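Type IV pilus secretin PilQ family protein (Vibrio cholerae, PDB 6W6M) probably forms the gated outer-membrane channel through which the type IV competence pilus passes during natural transformation. Local coordinates at residues L382-F394 with T403-E415. Residues are numbered along the deposited sequence; the frame is centred on the assembly and turned at random.
Sequences LASTSANASSIAF and TLLDLELSALQNE
Strand 390-394 runs antiparallel to strand 404-415, the axes of these short segments at 165° and 4.6 Å apart at closest approach; the paired part is Ser390 to Phe394 with Leu407 to Ala411. Ser390–Ala411, Ile392–Leu409 and Phe394–Leu407 are the hydrogen-bonded pairs, each with two backbone bonds; Phe394 N to Leu407 O, for instance, spans 2.9 Å. Between them sit the non-hydrogen-bonded pairs Ser391–Ser410 and Ala393–Glu408. Ahead of strand 390-394, residues 383 to 389 loop over the Ser410 and Leu412 side of the long strand, and Ser384 N donates to Ser410 OG over 3.2 Å.

This is a beta hairpin in the barrel region of the secretin, and strand 404-429 also pairs with strand 320-347. A neighbouring subunit pairs in an antiparallel ladder with Ala393 and Phe394, and also with Gln413 to Glu415, so the sheet continues around the ring of fourteen chains.

Ser391, Ala393, Glu408 and Ser410 share one face. The Glu408 chain lies extended, with CG anti to the backbone N (chi1 -177°), and passes Ala393 CB, which is 3.7 Å from Glu408 CB. Its carboxylate ends beside Ser391, while OE1 forms a salt bridge with Arg341. Ser391 OG is hydrogen-bonded to Gly355 O of the neighbouring subunit. On the opposite face Ile392, Phe394, Leu407 and Leu409 give an apolar surface. Near the loop, Leu412 spreads its two methyls: CD1 lies 4.0 Å from Asn388 CB, and CD2 rests 3.6 Å from Ser386 CB. Behind the fork, Leu412 CB packs against Ala389 CB at 4.3 Å.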
loop_
_atom_site.group_PDB
_atom_site.type_symbol
_atom_site.label_atom_id
_atom_site.label_comp_id
_atom_site.label_asym_id
_atom_site.label_seq_id
_atom_site.Cartn_x
_atom_site.Cartn_y
_atom_site.Cartn_z
ATOM N N LEU A 382 -59.462 21.506 -30.798
ATOM C CA LEU A 382 -58.369 20.948 -31.578
ATOM C C LEU A 382 -57.555 22.067 -32.200
ATOM O O LEU A 382 -57.336 22.117 -33.410
ATOM C CB LEU A 382 -58.910 19.998 -32.637
ATOM C CG LEU A 382 -59.661 18.790 -32.080
ATOM C CD1 LEU A 382 -60.209 17.937 -33.181
ATOM C CD2 LEU A 382 -58.764 17.974 -31.183
ATOM N N ALA A 383 -57.143 23.022 -31.375
ATOM C CA ALA A 383 -56.433 24.191 -31.867
ATOM C C ALA A 383 -55.024 23.837 -32.323
ATOM O O ALA A 383 -54.352 22.987 -31.737
ATOM C CB ALA A 383 -56.360 25.264 -30.786
ATOM N N SER A 384 -54.575 24.519 -33.374
ATOM C CA SER A 384 -53.197 24.396 -33.828
ATOM C C SER A 384 -52.242 24.868 -32.743
ATOM O O SER A 384 -52.262 26.035 -32.348
ATOM C CB SER A 384 -52.990 25.206 -35.103
ATOM O OG SER A 384 -51.627 25.515 -35.289
ATOM N N THR A 385 -51.396 23.960 -32.274
ATOM C CA THR A 385 -50.534 24.195 -31.119
ATOM C C THR A 385 -49.152 24.622 -31.598
ATOM O O THR A 385 -48.311 23.783 -31.926
ATOM C CB THR A 385 -50.449 22.943 -30.252
ATOM O OG1 THR A 385 -49.930 21.859 -31.030
ATOM C CG2 THR A 385 -51.822 22.573 -29.715
ATOM N N SER A 386 -48.918 25.927 -31.622
ATOM C CA SER A 386 -47.640 26.503 -32.026
ATOM C C SER A 386 -47.579 27.909 -31.452
ATOM O O SER A 386 -48.522 28.378 -30.811
ATOM C CB SER A 386 -47.475 26.516 -33.544
ATOM O OG SER A 386 -47.643 25.224 -34.088
ATOM N N ALA A 387 -46.457 28.582 -31.684
ATOM C CA ALA A 387 -46.280 29.944 -31.202
ATOM C C ALA A 387 -46.504 30.997 -32.277
ATOM O O ALA A 387 -46.667 32.175 -31.943
ATOM C CB ALA A 387 -44.879 30.118 -30.608
ATOM N N ASN A 388 -46.512 30.604 -33.548
ATOM C CA ASN A 388 -46.696 31.521 -34.661
ATOM C C ASN A 388 -47.986 31.259 -35.422
ATOM O O ASN A 388 -48.115 31.689 -36.570
ATOM C CB ASN A 388 -45.508 31.433 -35.617
ATOM C CG ASN A 388 -44.183 31.460 -34.902
ATOM O OD1 ASN A 388 -43.264 30.733 -35.256
ATOM N ND2 ASN A 388 -44.076 32.304 -33.888
ATOM N N ALA A 389 -48.933 30.553 -34.819
ATOM C CA ALA A 389 -50.159 30.217 -35.520
ATOM C C ALA A 389 -51.117 31.399 -35.535
ATOM O O ALA A 389 -51.260 32.120 -34.546
ATOM C CB ALA A 389 -50.826 29.010 -34.870
ATOM N N SER A 390 -51.792 31.582 -36.666
ATOM C CA SER A 390 -52.727 32.681 -36.858
ATOM C C SER A 390 -54.153 32.156 -36.871
ATOM O O SER A 390 -54.414 31.073 -37.392
ATOM C CB SER A 390 -52.436 33.419 -38.150
ATOM O OG SER A 390 -51.131 33.953 -38.125
ATOM N N SER A 391 -55.081 32.930 -36.318
ATOM C CA SER A 391 -56.443 32.468 -36.103
ATOM C C SER A 391 -57.452 33.513 -36.557
ATOM O O SER A 391 -57.102 34.628 -36.937
ATOM C CB SER A 391 -56.672 32.134 -34.628
ATOM O OG SER A 391 -56.148 33.155 -33.802
ATOM N N ILE A 392 -58.720 33.121 -36.527
ATOM C CA ILE A 392 -59.832 34.049 -36.721
ATOM C C ILE A 392 -61.094 33.402 -36.167
ATOM O O ILE A 392 -61.324 32.206 -36.347
ATOM C CB ILE A 392 -59.985 34.458 -38.206
ATOM C CG1 ILE A 392 -60.927 35.652 -38.329
ATOM C CG2 ILE A 392 -60.472 33.308 -39.054
ATOM C CD1 ILE A 392 -61.113 36.139 -39.732
ATOM N N ALA A 393 -61.913 34.202 -35.487
ATOM C CA ALA A 393 -63.060 33.688 -34.753
ATOM C C ALA A 393 -64.380 34.441 -34.828
ATOM O O ALA A 393 -64.419 35.662 -34.680
ATOM C CB ALA A 393 -62.668 33.555 -33.289
ATOM N N PHE A 394 -65.456 33.705 -35.072
ATOM C CA PHE A 394 -66.787 34.249 -35.292
ATOM C C PHE A 394 -67.713 33.827 -34.160
ATOM O O PHE A 394 -67.523 32.786 -33.526
ATOM C CB PHE A 394 -67.366 33.782 -36.625
ATOM C CG PHE A 394 -66.457 34.007 -37.798
ATOM C CD1 PHE A 394 -65.702 32.969 -38.316
ATOM C CD2 PHE A 394 -66.360 35.253 -38.388
ATOM C CE1 PHE A 394 -64.873 33.171 -39.394
ATOM C CE2 PHE A 394 -65.532 35.457 -39.468
ATOM C CZ PHE A 394 -64.788 34.416 -39.970
ATOM N N THR A 403 -79.128 31.439 -26.524
ATOM C CA THR A 403 -78.236 30.765 -27.456
ATOM C C THR A 403 -76.910 31.502 -27.604
ATOM O O THR A 403 -76.857 32.730 -27.648
ATOM C CB THR A 403 -78.916 30.636 -28.817
ATOM O OG1 THR A 403 -80.108 29.855 -28.674
ATOM C CG2 THR A 403 -77.997 29.974 -29.829
ATOM N N LEU A 404 -75.828 30.728 -27.682
ATOM C CA LEU A 404 -74.492 31.238 -27.961
ATOM C C LEU A 404 -73.763 30.208 -28.806
ATOM O O LEU A 404 -73.890 29.007 -28.560
ATOM C CB LEU A 404 -73.719 31.513 -26.667
ATOM C CG LEU A 404 -72.372 32.225 -26.755
ATOM C CD1 LEU A 404 -72.161 33.087 -25.537
ATOM C CD2 LEU A 404 -71.239 31.251 -26.866
ATOM N N LEU A 405 -73.012 30.676 -29.801
ATOM C CA LEU A 405 -72.189 29.748 -30.564
ATOM C C LEU A 405 -70.918 30.438 -31.042
ATOM O O LEU A 405 -70.966 31.563 -31.540
ATOM C CB LEU A 405 -72.964 29.154 -31.742
ATOM C CG LEU A 405 -72.391 28.027 -32.587
ATOM C CD1 LEU A 405 -73.494 27.103 -33.086
ATOM C CD2 LEU A 405 -71.611 28.610 -33.754
ATOM N N ASP A 406 -69.787 29.742 -30.891
ATOM C CA ASP A 406 -68.460 30.255 -31.214
ATOM C C ASP A 406 -67.731 29.312 -32.162
ATOM O O ASP A 406 -67.832 28.089 -32.028
ATOM C CB ASP A 406 -67.619 30.411 -29.959
ATOM C CG ASP A 406 -68.076 31.540 -29.088
ATOM O OD1 ASP A 406 -69.245 31.945 -29.206
ATOM O OD2 ASP A 406 -67.261 32.036 -28.294
ATOM N N LEU A 407 -66.948 29.887 -33.081
ATOM C CA LEU A 407 -66.162 29.095 -34.024
ATOM C C LEU A 407 -64.857 29.796 -34.365
ATOM O O LEU A 407 -64.887 30.894 -34.916
ATOM C CB LEU A 407 -66.951 28.835 -35.309
ATOM C CG LEU A 407 -66.248 28.076 -36.436
ATOM C CD1 LEU A 407 -65.885 26.678 -36.008
ATOM C CD2 LEU A 407 -67.119 28.020 -37.667
ATOM N N GLU A 408 -63.721 29.146 -34.096
ATOM C CA GLU A 408 -62.401 29.701 -34.378
ATOM C C GLU A 408 -61.581 28.744 -35.230
ATOM O O GLU A 408 -61.557 27.539 -34.969
ATOM C CB GLU A 408 -61.642 29.998 -33.091
ATOM C CG GLU A 408 -60.297 30.641 -33.322
ATOM C CD GLU A 408 -59.578 30.974 -32.035
ATOM O OE1 GLU A 408 -60.116 30.667 -30.956
ATOM O OE2 GLU A 408 -58.461 31.532 -32.095
ATOM N N LEU A 409 -60.877 29.277 -36.250
ATOM C CA LEU A 409 -59.954 28.532 -37.092
ATOM C C LEU A 409 -58.535 29.017 -36.848
ATOM O O LEU A 409 -58.317 30.196 -36.569
ATOM C CB LEU A 409 -60.294 28.709 -38.567
ATOM C CG LEU A 409 -61.629 28.150 -39.037
ATOM C CD1 LEU A 409 -61.870 28.537 -40.472
ATOM C CD2 LEU A 409 -61.662 26.649 -38.891
ATOM N N SER A 410 -57.585 28.124 -36.946
ATOM C CA SER A 410 -56.193 28.525 -36.798
ATOM C C SER A 410 -55.314 27.698 -37.719
ATOM O O SER A 410 -55.644 26.563 -38.061
ATOM C CB SER A 410 -55.715 28.396 -35.353
ATOM O OG SER A 410 -55.739 27.050 -34.941
ATOM N N ALA A 411 -54.182 28.280 -38.105
ATOM C CA ALA A 411 -53.343 27.701 -39.141
ATOM C C ALA A 411 -51.898 28.132 -38.947
ATOM O O ALA A 411 -51.603 29.088 -38.225
ATOM C CB ALA A 411 -53.834 28.099 -40.526
ATOM N N LEU A 412 -50.992 27.404 -39.604
ATOM C CA LEU A 412 -49.580 27.770 -39.654
ATOM C C LEU A 412 -48.908 27.029 -40.796
ATOM O O LEU A 412 -49.281 25.899 -41.103
ATOM C CB LEU A 412 -48.867 27.444 -38.340
ATOM C CG LEU A 412 -47.365 27.712 -38.281
ATOM C CD1 LEU A 412 -47.085 29.179 -38.453
ATOM C CD2 LEU A 412 -46.802 27.226 -36.975
ATOM N N GLN A 413 -47.930 27.657 -41.454
ATOM C CA GLN A 413 -47.168 27.021 -42.530
ATOM C C GLN A 413 -45.784 27.655 -42.706
ATOM O O GLN A 413 -45.698 28.801 -43.134
ATOM C CB GLN A 413 -47.929 27.112 -43.849
ATOM C CG GLN A 413 -47.265 26.347 -44.980
ATOM C CD GLN A 413 -48.113 26.304 -46.231
ATOM O OE1 GLN A 413 -49.248 26.770 -46.239
ATOM N NE2 GLN A 413 -47.561 25.745 -47.301
ATOM N N ASN A 414 -44.698 26.939 -42.398
ATOM C CA ASN A 414 -43.389 27.551 -42.581
ATOM C C ASN A 414 -42.435 26.623 -43.314
ATOM O O ASN A 414 -42.760 25.474 -43.614
ATOM C CB ASN A 414 -42.774 28.011 -41.260
ATOM C CG ASN A 414 -42.347 26.887 -40.396
ATOM O OD1 ASN A 414 -42.957 25.829 -40.393
ATOM N ND2 ASN A 414 -41.293 27.108 -39.631
ATOM N N GLU A 415 -41.254 27.152 -43.604
ATOM C CA GLU A 415 -40.358 26.602 -44.605
ATOM C C GLU A 415 -38.960 27.171 -44.411
ATOM O O GLU A 415 -38.803 28.326 -44.023
ATOM C CB GLU A 415 -40.898 26.920 -45.986
ATOM C CG GLU A 415 -39.873 27.079 -47.050
ATOM C CD GLU A 415 -40.498 27.419 -48.377
ATOM O OE1 GLU A 415 -41.500 28.160 -48.382
ATOM O OE2 GLU A 415 -39.997 26.938 -49.416
#